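Local coordinates for protein lectin (Cicer arietinum, PDB 3V6N) that is a plant albumin that agglutinates red blood cells and binds calcium and sodium ions in the central channel of a four-bladed beta-propeller, at residues A123-S126 and E131-L134; R165-E170 and G208-T213; D174-S179 and A185-G190; Y193-F198 and L214-S219. All coordinates share one frame; numbering follows the deposited sequence.

Contact 1 of 4, residues A123-S126 and E131-L134; sequences AFRS and EVYL. With NA (sodium ion), chain G; SO4 (sulfate ion), chain H.
A single water ties Ser-126, Glu-131 and Tyr-133 together at the turn end of this hairpin: it lies 2.5 Å from Ser-126 OG, which is also bonded to Lys-128 N within the turn, and donates hydrogen bonds to Glu-131 OE1 and Tyr-133 OH. The tyrosine hydroxyl in turn donates to a sulfate, with 2.6 Å between Tyr-133 OH and SO4 O2. Behind these polar ends, strands 122-125 and 131-136 run antiparallel, their short axes at 161°. Phe-124 and Tyr-133 form the hydrogen-bonded pair, each backbone N 2.9 Å from the other residue's O, while Ala-123 faces Leu-134 and Arg-125 faces Val-132 in non-hydrogen-bonded pairs. With Phe-124 CG set between its own N and carbonyl carbon (chi1 72°), Tyr-133 CB lies over one face of the Phe-124 ring, near its rim, and Phe-124 CE2 comes 3.8 Å from Tyr-133 CD2; the planes meet at 36°, an oblique pair. The carbonyl of Glu-131 accepts from Ser-126 N, which stands above the carbonyl plane, and more weakly from Arg-125 NH1. That guanidinium's stronger partners are Thr-70 and Glu-71, and Glu-131 is bridged to Arg-142. At the inner end Ala-123 O binds sodium at 2.3 Å, with carbonyls of Ala-9, Ser-67 and Ala-176. The chemistry is therefore divided: a backbone carbonyl serves the channel cation, whereas at the turn water joins two hydroxyls and a carboxylate, and Tyr-133 OH, like Tyr-140 OH and Gly-201 N, holds a sulfate probably from the crystallisation liquor.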
loop_
_atom_site.group_PDB
_atom_site.type_symbol
_atom_site.label_atom_id
_atom_site.label_comp_id
_atom_site.label_asym_id
_atom_site.label_seq_id
_atom_site.Cartn_x
_atom_site.Cartn_y
_atom_site.Cartn_z
ATOM N N ALA A 123 17.113 -1.469 -9.804
ATOM C CA ALA A 123 16.775 -1.942 -11.134
ATOM C C ALA A 123 17.300 -0.978 -12.169
ATOM O O ALA A 123 17.374 0.229 -11.916
ATOM C CB ALA A 123 15.271 -2.090 -11.275
ATOM N N PHE A 124 17.682 -1.499 -13.330
ATOM C CA PHE A 124 17.956 -0.613 -14.452
ATOM C C PHE A 124 17.580 -1.206 -15.809
ATOM O O PHE A 124 17.627 -2.422 -16.006
ATOM C CB PHE A 124 19.388 -0.026 -14.435
ATOM C CG PHE A 124 20.479 -1.007 -14.776
ATOM C CD1 PHE A 124 21.185 -1.661 -13.770
ATOM C CD2 PHE A 124 20.847 -1.226 -16.098
ATOM C CE1 PHE A 124 22.210 -2.541 -14.073
ATOM C CE2 PHE A 124 21.878 -2.116 -16.412
ATOM C CZ PHE A 124 22.562 -2.767 -15.396
ATOM N N ARG A 125 17.196 -0.315 -16.712
ATOM C CA ARG A 125 16.732 -0.662 -18.049
ATOM C C ARG A 125 17.898 -1.051 -18.955
ATOM O O ARG A 125 18.842 -0.277 -19.113
ATOM C CB ARG A 125 15.942 0.530 -18.635
ATOM C CG ARG A 125 15.426 0.369 -20.047
ATOM C CD ARG A 125 14.239 -0.574 -20.136
ATOM N NE ARG A 125 13.517 -0.329 -21.382
ATOM C CZ ARG A 125 13.741 -0.960 -22.532
ATOM N NH1 ARG A 125 14.687 -1.902 -22.625
ATOM N NH2 ARG A 125 13.023 -0.637 -23.598
ATOM N N SER A 126 17.838 -2.252 -19.531
ATOM C CA SER A 126 18.839 -2.698 -20.515
ATOM C C SER A 126 18.759 -1.927 -21.836
ATOM O O SER A 126 17.735 -1.310 -22.139
ATOM C CB SER A 126 18.669 -4.203 -20.802
ATOM O OG SER A 126 19.626 -4.671 -21.743
ATOM N N GLU A 131 14.264 -5.386 -22.061
ATOM C CA GLU A 131 14.852 -6.086 -20.921
ATOM C C GLU A 131 15.215 -5.152 -19.770
ATOM O O GLU A 131 15.509 -3.985 -19.993
ATOM C CB GLU A 131 16.052 -6.935 -21.368
ATOM C CG GLU A 131 15.653 -7.972 -22.423
ATOM C CD GLU A 131 16.726 -9.004 -22.722
ATOM O OE1 GLU A 131 17.784 -9.030 -22.046
ATOM O OE2 GLU A 131 16.504 -9.807 -23.651
ATOM N N VAL A 132 15.165 -5.695 -18.553
ATOM C CA VAL A 132 15.441 -4.983 -17.309
ATOM C C VAL A 132 16.232 -5.877 -16.363
ATOM O O VAL A 132 15.951 -7.068 -16.246
ATOM C CB VAL A 132 14.138 -4.587 -16.574
ATOM C CG1 VAL A 132 14.444 -3.675 -15.391
ATOM C CG2 VAL A 132 13.178 -3.899 -17.525
ATOM N N TYR A 133 17.219 -5.295 -15.689
ATOM C CA TYR A 133 17.931 -5.988 -14.637
ATOM C C TYR A 133 17.402 -5.555 -13.275
ATOM O O TYR A 133 17.229 -4.365 -13.025
ATOM C CB TYR A 133 19.426 -5.718 -14.752
ATOM C CG TYR A 133 20.054 -6.281 -16.009
ATOM C CD1 TYR A 133 20.462 -7.615 -16.057
ATOM C CD2 TYR A 133 20.232 -5.497 -17.143
ATOM C CE1 TYR A 133 21.040 -8.145 -17.191
ATOM C CE2 TYR A 133 20.821 -6.018 -18.294
ATOM C CZ TYR A 133 21.218 -7.346 -18.303
ATOM O OH TYR A 133 21.798 -7.901 -19.406
ATOM N N LEU A 134 17.141 -6.522 -12.399
ATOM C CA LEU A 134 16.611 -6.237 -11.071
ATOM C C LEU A 134 17.457 -6.910 -10.008
ATOM O O LEU A 134 17.925 -8.037 -10.207
ATOM C CB LEU A 134 15.137 -6.665 -10.941
ATOM C CG LEU A 134 14.204 -6.039 -11.984
ATOM C CD1 LEU A 134 13.975 -7.051 -13.091
ATOM C CD2 LEU A 134 12.872 -5.604 -11.392
HETATM NA NA NA G . 16.524 2.268 -11.194
HETATM S S SO4 H . 23.878 -10.594 -18.144
HETATM O O1 SO4 H . 25.128 -11.305 -18.488
HETATM O O2 SO4 H . 23.241 -10.061 -19.357
HETATM O O3 SO4 H . 22.978 -11.532 -17.463
HETATM O O4 SO4 H . 24.351 -9.505 -17.279
HETATM O O HOH W 1 19.693 -7.164 -21.383
#

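Contact 2 of 4, residues R165-E170 and G208-T213; sequences RGTIFE and GGVKKT
No backbone hydrogen bond joins 165-170 to 208-213, and the nearest CA atoms, those of Thr-167 and Val-210, are 7.7 Å apart, so side chains alone bridge the gap. Val-210, at the outermost strand of its blade, supplies both methyls. Val-210 CG2 sits 4.1 Å from Thr-167 CB and 4.0 Å from Phe-169 CE2, meeting the phenyl group at its edge, near the ring plane. Val-210 CG1 also touches Phe-169 CE2 and, a little farther off, Ile-168 CD1 at 4.3 Å. Within the loop, Thr-167 OG1 lies between its own N and carbonyl carbon (chi1 76°), where it accepts from Phe-169 N at 3.2 Å and forms an ST turn; the same hydroxyl is also bonded to Leu-164 O. A second bond brackets the turn, Gly-166 N donating to Glu-170 OE1 over 2.9 Å, from above the carboxylate plane. Beyond Val-210, Phe-169 reaches inward to Leu-187, Lys-189 and Ala-194, which places the loop against one face of the blade. The turn's polar bonds run within the loop, back to Leu-164 O and, from Ile-168 O, to Lys-189 NZ; what crosses to 208-213 is purely apolar: dispersion contact between methyls, a ring edge and a threonine CB, without directional bonds.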
loop_
_atom_site.group_PDB
_atom_site.type_symbol
_atom_site.label_atom_id
_atom_site.label_comp_id
_atom_site.label_asym_id
_atom_site.label_seq_id
_atom_site.Cartn_x
_atom_site.Cartn_y
_atom_site.Cartn_z
ATOM N N ARG A 165 33.139 -8.372 -8.144
ATOM C CA ARG A 165 33.719 -9.213 -7.084
ATOM C C ARG A 165 34.749 -8.381 -6.324
ATOM O O ARG A 165 35.544 -7.668 -6.936
ATOM C CB ARG A 165 34.355 -10.471 -7.684
ATOM C CG ARG A 165 34.670 -11.593 -6.694
ATOM C CD ARG A 165 35.273 -12.806 -7.401
ATOM N NE ARG A 165 34.397 -13.336 -8.458
ATOM C CZ ARG A 165 34.514 -13.059 -9.763
ATOM N NH1 ARG A 165 35.486 -12.252 -10.212
ATOM N NH2 ARG A 165 33.656 -13.587 -10.626
ATOM N N GLY A 166 34.692 -8.423 -4.996
ATOM C CA GLY A 166 35.653 -7.703 -4.160
ATOM C C GLY A 166 35.362 -6.228 -3.955
ATOM O O GLY A 166 36.142 -5.531 -3.313
ATOM N N THR A 167 34.249 -5.740 -4.509
ATOM C CA THR A 167 33.805 -4.357 -4.289
ATOM C C THR A 167 32.625 -4.377 -3.317
ATOM O O THR A 167 32.079 -5.442 -3.045
ATOM C CB THR A 167 33.384 -3.649 -5.605
ATOM O OG1 THR A 167 32.090 -4.111 -6.014
ATOM C CG2 THR A 167 34.403 -3.895 -6.733
ATOM N N ILE A 168 32.227 -3.208 -2.807
ATOM C CA ILE A 168 31.042 -3.095 -1.930
ATOM C C ILE A 168 29.723 -3.533 -2.603
ATOM O O ILE A 168 28.740 -3.837 -1.918
ATOM C CB ILE A 168 30.860 -1.661 -1.346
ATOM C CG1 ILE A 168 30.635 -0.633 -2.468
ATOM C CG2 ILE A 168 32.046 -1.277 -0.464
ATOM C CD1 ILE A 168 30.237 0.746 -1.975
ATOM N N PHE A 169 29.705 -3.575 -3.929
ATOM C CA PHE A 169 28.499 -3.943 -4.676
ATOM C C PHE A 169 28.254 -5.450 -4.781
ATOM O O PHE A 169 27.198 -5.883 -5.252
ATOM C CB PHE A 169 28.538 -3.317 -6.076
ATOM C CG PHE A 169 28.581 -1.818 -6.062
ATOM C CD1 PHE A 169 27.445 -1.077 -5.717
ATOM C CD2 PHE A 169 29.761 -1.138 -6.373
ATOM C CE1 PHE A 169 27.485 0.310 -5.700
ATOM C CE2 PHE A 169 29.799 0.252 -6.360
ATOM C CZ PHE A 169 28.663 0.976 -6.020
ATOM N N GLU A 170 29.223 -6.240 -4.329
ATOM C CA GLU A 170 29.164 -7.688 -4.444
ATOM C C GLU A 170 27.943 -8.280 -3.729
ATOM O O GLU A 170 27.330 -9.224 -4.218
ATOM C CB GLU A 170 30.456 -8.292 -3.887
ATOM C CG GLU A 170 30.782 -9.682 -4.388
ATOM C CD GLU A 170 31.857 -10.358 -3.560
ATOM O OE1 GLU A 170 32.863 -9.698 -3.206
ATOM O OE2 GLU A 170 31.688 -11.561 -3.261
ATOM N N GLY A 208 35.496 -1.067 -12.005
ATOM C CA GLY A 208 36.860 -0.611 -12.302
ATOM C C GLY A 208 37.131 0.756 -11.689
ATOM O O GLY A 208 38.186 1.354 -11.922
ATOM N N GLY A 209 36.165 1.253 -10.915
ATOM C CA GLY A 209 36.328 2.485 -10.159
ATOM C C GLY A 209 35.146 2.780 -9.252
ATOM O O GLY A 209 34.144 3.342 -9.690
ATOM N N VAL A 210 35.256 2.393 -7.988
ATOM C CA VAL A 210 34.273 2.789 -6.982
ATOM C C VAL A 210 34.664 4.161 -6.424
ATOM O O VAL A 210 35.629 4.271 -5.671
ATOM C CB VAL A 210 34.157 1.761 -5.841
ATOM C CG1 VAL A 210 33.111 2.200 -4.831
ATOM C CG2 VAL A 210 33.813 0.389 -6.391
ATOM N N LYS A 211 33.922 5.199 -6.804
ATOM C CA LYS A 211 34.214 6.563 -6.340
ATOM C C LYS A 211 33.098 7.171 -5.487
ATOM O O LYS A 211 32.086 6.527 -5.218
ATOM C CB LYS A 211 34.522 7.504 -7.514
ATOM C CG LYS A 211 35.707 7.118 -8.377
ATOM C CD LYS A 211 35.204 6.537 -9.681
ATOM C CE LYS A 211 36.237 6.675 -10.790
ATOM N NZ LYS A 211 37.098 5.460 -10.906
ATOM N N LYS A 212 33.301 8.418 -5.076
ATOM C CA LYS A 212 32.352 9.150 -4.250
ATOM C C LYS A 212 31.370 9.942 -5.099
ATOM O O LYS A 212 31.764 10.735 -5.955
ATOM C CB LYS A 212 33.087 10.085 -3.289
ATOM C CG LYS A 212 33.794 9.344 -2.164
ATOM C CD LYS A 212 33.929 10.212 -0.925
ATOM C CE LYS A 212 32.575 10.734 -0.433
ATOM N NZ LYS A 212 32.715 11.910 0.470
ATOM N N THR A 213 30.087 9.716 -4.849
ATOM C CA THR A 213 29.026 10.349 -5.615
ATOM C C THR A 213 29.135 11.883 -5.652
ATOM O O THR A 213 28.881 12.504 -6.697
ATOM C CB THR A 213 27.639 9.886 -5.114
ATOM O OG1 THR A 213 27.601 8.448 -5.081
ATOM C CG2 THR A 213 26.526 10.388 -6.032
#

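Contact 3 of 4, residues D174-S179 and A185-G190; sequences DSAFAS and AYLFKG. With CA (calcium ion), chain D; NA (sodium ion), chain G.
Phe-177 holds CG between its backbone N and carbonyl carbon (chi1 75°), whereas Tyr-186 and Phe-188 place theirs opposite the carbonyl carbon; together these settings gather three rings on one face of a beta hairpin, the two innermost strands of a hemopexin-type propeller blade. Tyr-186 CD2 lies over one face of the Phe-177 ring, near its rim and 3.8 Å from Phe-177 CZ. Their planes are within 29° of parallel, but the rings are so far offset that they hardly stack. Phe-188 and Phe-177 meet at their borders instead, Phe-188 CE1 facing Phe-177 CD1. On the other face of the sheet, Ala-176 CB touches Leu-187 CD2 at 4.1 Å. The backbone evidence for the hairpin is the mutual pair of bonds between Phe-177 and Tyr-186, of which Tyr-186 N to Phe-177 O is almost straight. Toward the other end, Phe-188 N donates to Ser-175 O and Phe-188 O accepts from Asp-174 N; with Asp-174 and Ser-175 both opposite Phe-188, this is a classic beta bulge. Two carbonyls on the channel side bind metals: Asp-174 O binds calcium, as do Asn-7, Asp-65 and Asp-121, and Ala-176 O binds sodium at 2.2 Å. The Asp-174 carboxylate takes a weak bond from Gly-190 N. At the far end Tyr-186 OH is bonded to Tyr-216 OH and Ser-179 OG to Lys-181 N, and one water lies 2.8 Å from both Ser-179 OG and Tyr-186 OH.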
loop_
_atom_site.group_PDB
_atom_site.type_symbol
_atom_site.label_atom_id
_atom_site.label_comp_id
_atom_site.label_asym_id
_atom_site.label_seq_id
_atom_site.Cartn_x
_atom_site.Cartn_y
_atom_site.Cartn_z
ATOM N N ASP A 174 21.858 -0.341 -3.715
ATOM C CA ASP A 174 20.765 0.402 -3.083
ATOM C C ASP A 174 19.853 0.979 -4.166
ATOM O O ASP A 174 18.652 1.117 -3.964
ATOM C CB ASP A 174 21.312 1.553 -2.206
ATOM C CG ASP A 174 21.863 1.081 -0.859
ATOM O OD1 ASP A 174 21.719 -0.126 -0.555
ATOM O OD2 ASP A 174 22.439 1.917 -0.085
ATOM N N SER A 175 20.450 1.285 -5.318
ATOM C CA SER A 175 19.826 2.062 -6.370
ATOM C C SER A 175 20.645 1.995 -7.655
ATOM O O SER A 175 21.846 1.743 -7.603
ATOM C CB SER A 175 19.721 3.513 -5.903
ATOM O OG SER A 175 19.149 4.298 -6.901
ATOM N N ALA A 176 19.997 2.226 -8.797
ATOM C CA ALA A 176 20.644 2.207 -10.114
ATOM C C ALA A 176 19.829 2.944 -11.192
ATOM O O ALA A 176 18.590 3.045 -11.093
ATOM C CB ALA A 176 20.894 0.770 -10.564
ATOM N N PHE A 177 20.522 3.466 -12.200
ATOM C CA PHE A 177 19.881 3.891 -13.437
ATOM C C PHE A 177 20.790 3.704 -14.645
ATOM O O PHE A 177 22.025 3.671 -14.524
ATOM C CB PHE A 177 19.240 5.312 -13.364
ATOM C CG PHE A 177 20.222 6.475 -13.402
ATOM C CD1 PHE A 177 20.720 7.028 -12.223
ATOM C CD2 PHE A 177 20.572 7.077 -14.619
ATOM C CE1 PHE A 177 21.588 8.119 -12.248
ATOM C CE2 PHE A 177 21.431 8.172 -14.654
ATOM C CZ PHE A 177 21.939 8.702 -13.471
ATOM N N ALA A 178 20.164 3.524 -15.801
ATOM C CA ALA A 178 20.899 3.339 -17.033
ATOM C C ALA A 178 21.218 4.717 -17.624
ATOM O O ALA A 178 20.425 5.636 -17.530
ATOM C CB ALA A 178 20.087 2.494 -18.010
ATOM N N SER A 179 22.396 4.863 -18.200
ATOM C CA SER A 179 22.797 6.127 -18.796
ATOM C C SER A 179 22.161 6.274 -20.163
ATOM O O SER A 179 21.726 5.281 -20.771
ATOM C CB SER A 179 24.311 6.153 -18.963
ATOM O OG SER A 179 24.773 7.412 -19.420
ATOM N N ALA A 185 25.681 2.296 -17.132
ATOM C CA ALA A 185 24.732 2.345 -16.049
ATOM C C ALA A 185 25.472 2.798 -14.796
ATOM O O ALA A 185 26.697 2.620 -14.682
ATOM C CB ALA A 185 24.101 0.976 -15.845
ATOM N N TYR A 186 24.727 3.393 -13.872
ATOM C CA TYR A 186 25.260 3.807 -12.592
ATOM C C TYR A 186 24.680 2.926 -11.493
ATOM O O TYR A 186 23.478 2.644 -11.479
ATOM C CB TYR A 186 24.922 5.271 -12.307
ATOM C CG TYR A 186 25.513 6.262 -13.296
ATOM C CD1 TYR A 186 26.731 6.906 -13.038
ATOM C CD2 TYR A 186 24.857 6.556 -14.489
ATOM C CE1 TYR A 186 27.270 7.816 -13.947
ATOM C CE2 TYR A 186 25.393 7.455 -15.393
ATOM C CZ TYR A 186 26.590 8.088 -15.116
ATOM O OH TYR A 186 27.096 8.985 -16.026
ATOM N N LEU A 187 25.540 2.491 -10.587
ATOM C CA LEU A 187 25.133 1.729 -9.405
ATOM C C LEU A 187 25.415 2.579 -8.186
ATOM O O LEU A 187 26.426 3.248 -8.128
ATOM C CB LEU A 187 25.901 0.403 -9.312
ATOM C CG LEU A 187 26.010 -0.473 -10.573
ATOM C CD1 LEU A 187 26.803 -1.742 -10.258
ATOM C CD2 LEU A 187 24.638 -0.826 -11.152
ATOM N N PHE A 188 24.521 2.562 -7.211
ATOM C CA PHE A 188 24.717 3.359 -6.000
ATOM C C PHE A 188 24.677 2.493 -4.748
ATOM O O PHE A 188 23.904 1.529 -4.667
ATOM C CB PHE A 188 23.667 4.483 -5.915
ATOM C CG PHE A 188 23.687 5.416 -7.105
ATOM C CD1 PHE A 188 22.825 5.220 -8.177
ATOM C CD2 PHE A 188 24.588 6.479 -7.157
ATOM C CE1 PHE A 188 22.852 6.075 -9.281
ATOM C CE2 PHE A 188 24.633 7.330 -8.257
ATOM C CZ PHE A 188 23.761 7.129 -9.322
ATOM N N LYS A 189 25.513 2.856 -3.779
ATOM C CA LYS A 189 25.472 2.278 -2.441
ATOM C C LYS A 189 26.138 3.228 -1.433
ATOM O O LYS A 189 27.338 3.537 -1.543
ATOM C CB LYS A 189 26.141 0.896 -2.407
ATOM C CG LYS A 189 25.893 0.132 -1.112
ATOM C CD LYS A 189 26.413 -1.285 -1.252
ATOM C CE LYS A 189 25.836 -2.233 -0.210
ATOM N NZ LYS A 189 26.376 -3.576 -0.569
ATOM N N GLY A 190 25.351 3.687 -0.453
ATOM C CA GLY A 190 25.845 4.630 0.546
ATOM C C GLY A 190 26.355 5.870 -0.153
ATOM O O GLY A 190 25.692 6.390 -1.041
HETATM CA CA CA D . 16.544 0.758 -3.130
HETATM NA NA NA G . 16.524 2.268 -11.194
HETATM O O HOH W 2 27.414 7.710 -18.552
HETATM O O HOH W 3 17.783 -0.324 -1.429
HETATM O O HOH W 4 14.890 -0.836 -2.069
#

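Contact 4 of 4, residues Y193-F198 and L214-S219; sequences YARINF and LDYWPS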
loop_
_atom_site.group_PDB
_atom_site.type_symbol
_atom_site.label_atom_id
_atom_site.label_comp_id
_atom_site.label_asym_id
_atom_site.label_seq_id
_atom_site.Cartn_x
_atom_site.Cartn_y
_atom_site.Cartn_z
ATOM N N TYR A 193 29.288 5.356 -5.772
ATOM C CA TYR A 193 28.720 4.945 -7.040
ATOM C C TYR A 193 29.807 4.230 -7.842
ATOM O O TYR A 193 31.004 4.392 -7.574
ATOM C CB TYR A 193 28.197 6.160 -7.839
ATOM C CG TYR A 193 29.288 6.881 -8.619
ATOM C CD1 TYR A 193 30.151 7.790 -7.978
ATOM C CD2 TYR A 193 29.490 6.630 -9.979
ATOM C CE1 TYR A 193 31.165 8.431 -8.676
ATOM C CE2 TYR A 193 30.501 7.277 -10.682
ATOM C CZ TYR A 193 31.329 8.170 -10.027
ATOM O OH TYR A 193 32.346 8.810 -10.718
ATOM N N ALA A 194 29.375 3.424 -8.808
ATOM C CA ALA A 194 30.239 2.944 -9.877
ATOM C C ALA A 194 29.535 3.188 -11.197
ATOM O O ALA A 194 28.318 3.009 -11.302
ATOM C CB ALA A 194 30.521 1.460 -9.715
ATOM N N ARG A 195 30.301 3.610 -12.193
ATOM C CA ARG A 195 29.819 3.679 -13.555
ATOM C C ARG A 195 30.335 2.426 -14.242
ATOM O O ARG A 195 31.530 2.272 -14.397
ATOM C CB ARG A 195 30.334 4.955 -14.226
ATOM C CG ARG A 195 29.831 5.208 -15.642
ATOM C CD ARG A 195 30.221 6.608 -16.119
ATOM N NE ARG A 195 31.644 6.860 -15.911
ATOM C CZ ARG A 195 32.580 6.798 -16.854
ATOM N NH1 ARG A 195 32.264 6.520 -18.111
ATOM N NH2 ARG A 195 33.843 7.035 -16.539
ATOM N N ILE A 196 29.432 1.525 -14.626
ATOM C CA ILE A 196 29.801 0.285 -15.313
ATOM C C ILE A 196 29.483 0.325 -16.816
ATOM O O ILE A 196 28.610 1.080 -17.250
ATOM C CB ILE A 196 29.143 -0.953 -14.659
ATOM C CG1 ILE A 196 27.633 -0.976 -14.908
ATOM C CG2 ILE A 196 29.429 -0.984 -13.160
ATOM C CD1 ILE A 196 26.960 -2.286 -14.571
ATOM N N ASN A 197 30.217 -0.462 -17.601
ATOM C CA ASN A 197 29.893 -0.714 -19.013
ATOM C C ASN A 197 29.470 -2.170 -19.104
ATOM O O ASN A 197 30.163 -3.057 -18.585
ATOM C CB ASN A 197 31.082 -0.429 -19.939
ATOM C CG ASN A 197 30.719 -0.523 -21.427
ATOM O OD1 ASN A 197 30.739 -1.604 -22.031
ATOM N ND2 ASN A 197 30.403 0.616 -22.029
ATOM N N PHE A 198 28.317 -2.419 -19.720
ATOM C CA PHE A 198 27.765 -3.778 -19.774
ATOM C C PHE A 198 27.419 -4.155 -21.217
ATOM O O PHE A 198 27.150 -3.281 -22.046
ATOM C CB PHE A 198 26.547 -3.944 -18.822
ATOM C CG PHE A 198 25.333 -3.131 -19.223
ATOM C CD1 PHE A 198 25.223 -1.791 -18.872
ATOM C CD2 PHE A 198 24.301 -3.709 -19.963
ATOM C CE1 PHE A 198 24.116 -1.040 -19.257
ATOM C CE2 PHE A 198 23.192 -2.972 -20.349
ATOM C CZ PHE A 198 23.097 -1.631 -19.999
ATOM N N LEU A 214 29.522 12.476 -4.522
ATOM C CA LEU A 214 29.654 13.935 -4.397
ATOM C C LEU A 214 30.814 14.521 -5.224
ATOM O O LEU A 214 30.754 15.683 -5.625
ATOM C CB LEU A 214 29.741 14.365 -2.919
ATOM C CG LEU A 214 28.432 14.280 -2.110
ATOM C CD1 LEU A 214 28.653 14.553 -0.629
ATOM C CD2 LEU A 214 27.368 15.220 -2.673
ATOM N N ASP A 215 31.853 13.728 -5.486
ATOM C CA ASP A 215 32.915 14.152 -6.412
ATOM C C ASP A 215 32.423 14.211 -7.873
ATOM O O ASP A 215 32.840 15.082 -8.637
ATOM C CB ASP A 215 34.137 13.231 -6.331
ATOM C CG ASP A 215 34.864 13.301 -4.987
ATOM O OD1 ASP A 215 34.635 14.248 -4.207
ATOM O OD2 ASP A 215 35.694 12.402 -4.718
ATOM N N TYR A 216 31.544 13.287 -8.254
ATOM C CA TYR A 216 31.050 13.209 -9.636
ATOM C C TYR A 216 29.896 14.194 -9.891
ATOM O O TYR A 216 29.790 14.759 -10.987
ATOM C CB TYR A 216 30.624 11.770 -9.939
ATOM C CG TYR A 216 30.259 11.455 -11.384
ATOM C CD1 TYR A 216 31.243 11.298 -12.351
ATOM C CD2 TYR A 216 28.928 11.254 -11.763
ATOM C CE1 TYR A 216 30.924 10.969 -13.662
ATOM C CE2 TYR A 216 28.592 10.945 -13.078
ATOM C CZ TYR A 216 29.600 10.801 -14.021
ATOM O OH TYR A 216 29.302 10.480 -15.317
ATOM N N TRP A 217 29.043 14.388 -8.884
ATOM C CA TRP A 217 27.975 15.370 -8.937
ATOM C C TRP A 217 28.036 16.365 -7.789
ATOM O O TRP A 217 27.271 16.236 -6.813
ATOM C CB TRP A 217 26.606 14.690 -8.960
ATOM C CG TRP A 217 26.341 13.850 -10.185
ATOM C CD1 TRP A 217 26.549 14.199 -11.518
ATOM C CD2 TRP A 217 25.779 12.492 -10.229
ATOM N NE1 TRP A 217 26.188 13.177 -12.353
ATOM C CE2 TRP A 217 25.702 12.128 -11.650
ATOM C CE3 TRP A 217 25.344 11.577 -9.268
ATOM C CZ2 TRP A 217 25.232 10.886 -12.069
ATOM C CZ3 TRP A 217 24.853 10.336 -9.704
ATOM C CH2 TRP A 217 24.812 9.996 -11.068
ATOM N N PRO A 218 28.928 17.387 -7.893
ATOM C CA PRO A 218 28.980 18.435 -6.872
ATOM C C PRO A 218 27.657 19.172 -6.648
ATOM O O PRO A 218 27.441 19.716 -5.563
ATOM C CB PRO A 218 30.051 19.402 -7.415
ATOM C CG PRO A 218 30.956 18.528 -8.221
ATOM C CD PRO A 218 30.028 17.527 -8.868
ATOM N N SER A 219 26.790 19.201 -7.661
ATOM C CA SER A 219 25.483 19.854 -7.536
ATOM C C SER A 219 24.586 19.212 -6.461
ATOM O O SER A 219 23.589 19.802 -6.057
ATOM C CB SER A 219 24.754 19.894 -8.889
ATOM O OG SER A 219 24.364 18.592 -9.323
#
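This is a side-chain contact between a strand and the short helix that follows the last strand of the same blade, and it rests almost wholly on two tyrosines. Tyr-193 reaches out from strand 192-197 and Tyr-216 from helix 213-216, although their CA atoms are 9.0 Å apart. The ring centroids lie 5.0 Å apart with planes inclined at 35°, an oblique arrangement. The hydroxyl end of Tyr-193 does much of the touching: Tyr-193 OH is 3.2 Å from Tyr-216 CD1, and Tyr-193 CE1 packs 3.6 Å from Tyr-216 CB. Tyr-193 CE2 stands over one face of the Tyr-216 ring, toward its rim. Tyr-216 has CG opposite its backbone N (chi1 -172°), which carries the ring from Tyr-193 on to Arg-195. There the arginine approaches with its CD, Arg-195 CD lying 4.1 Å from Tyr-216 OH. The phenol oxygen has its polar partner in Tyr-186 OH, a hydrogen bond into the adjoining strand 184-189. Trp-217, directly after the helix, packs against the Tyr-216 ring and bonds through NE1 to Tyr-31 O. The tyrosine pair therefore sits between strands 184-189 and 192-197 on one side and, on the other, the neighbouring blade, where Trp-217 touches Leu-29 of strand 25-30.

Overall arrangement
Contact 1 belongs to the sheet of strands 122-125 to 149-156; the other three gather on the sheet of strands 175-178 to 210-212. Contacts 1 and 3 are equivalent hairpins of successive blades, with centres about 11 Å apart, and both reach the shared sodium. Contact 1 comes first along the chain. Contact 3 is nested inside the loop closed by contact 2, while the segments of contacts 2 and 4 alternate. Within the blade, contact 4 lies about 8 Å from contact 3 and about 11 Å from contact 2, between centres. The series runs from channel to rim: inner hairpins carry the cations, contact 2 sets loop 165-170 against outermost strand 210-212, and contact 4 sets helix 213-216 against strand 192-197.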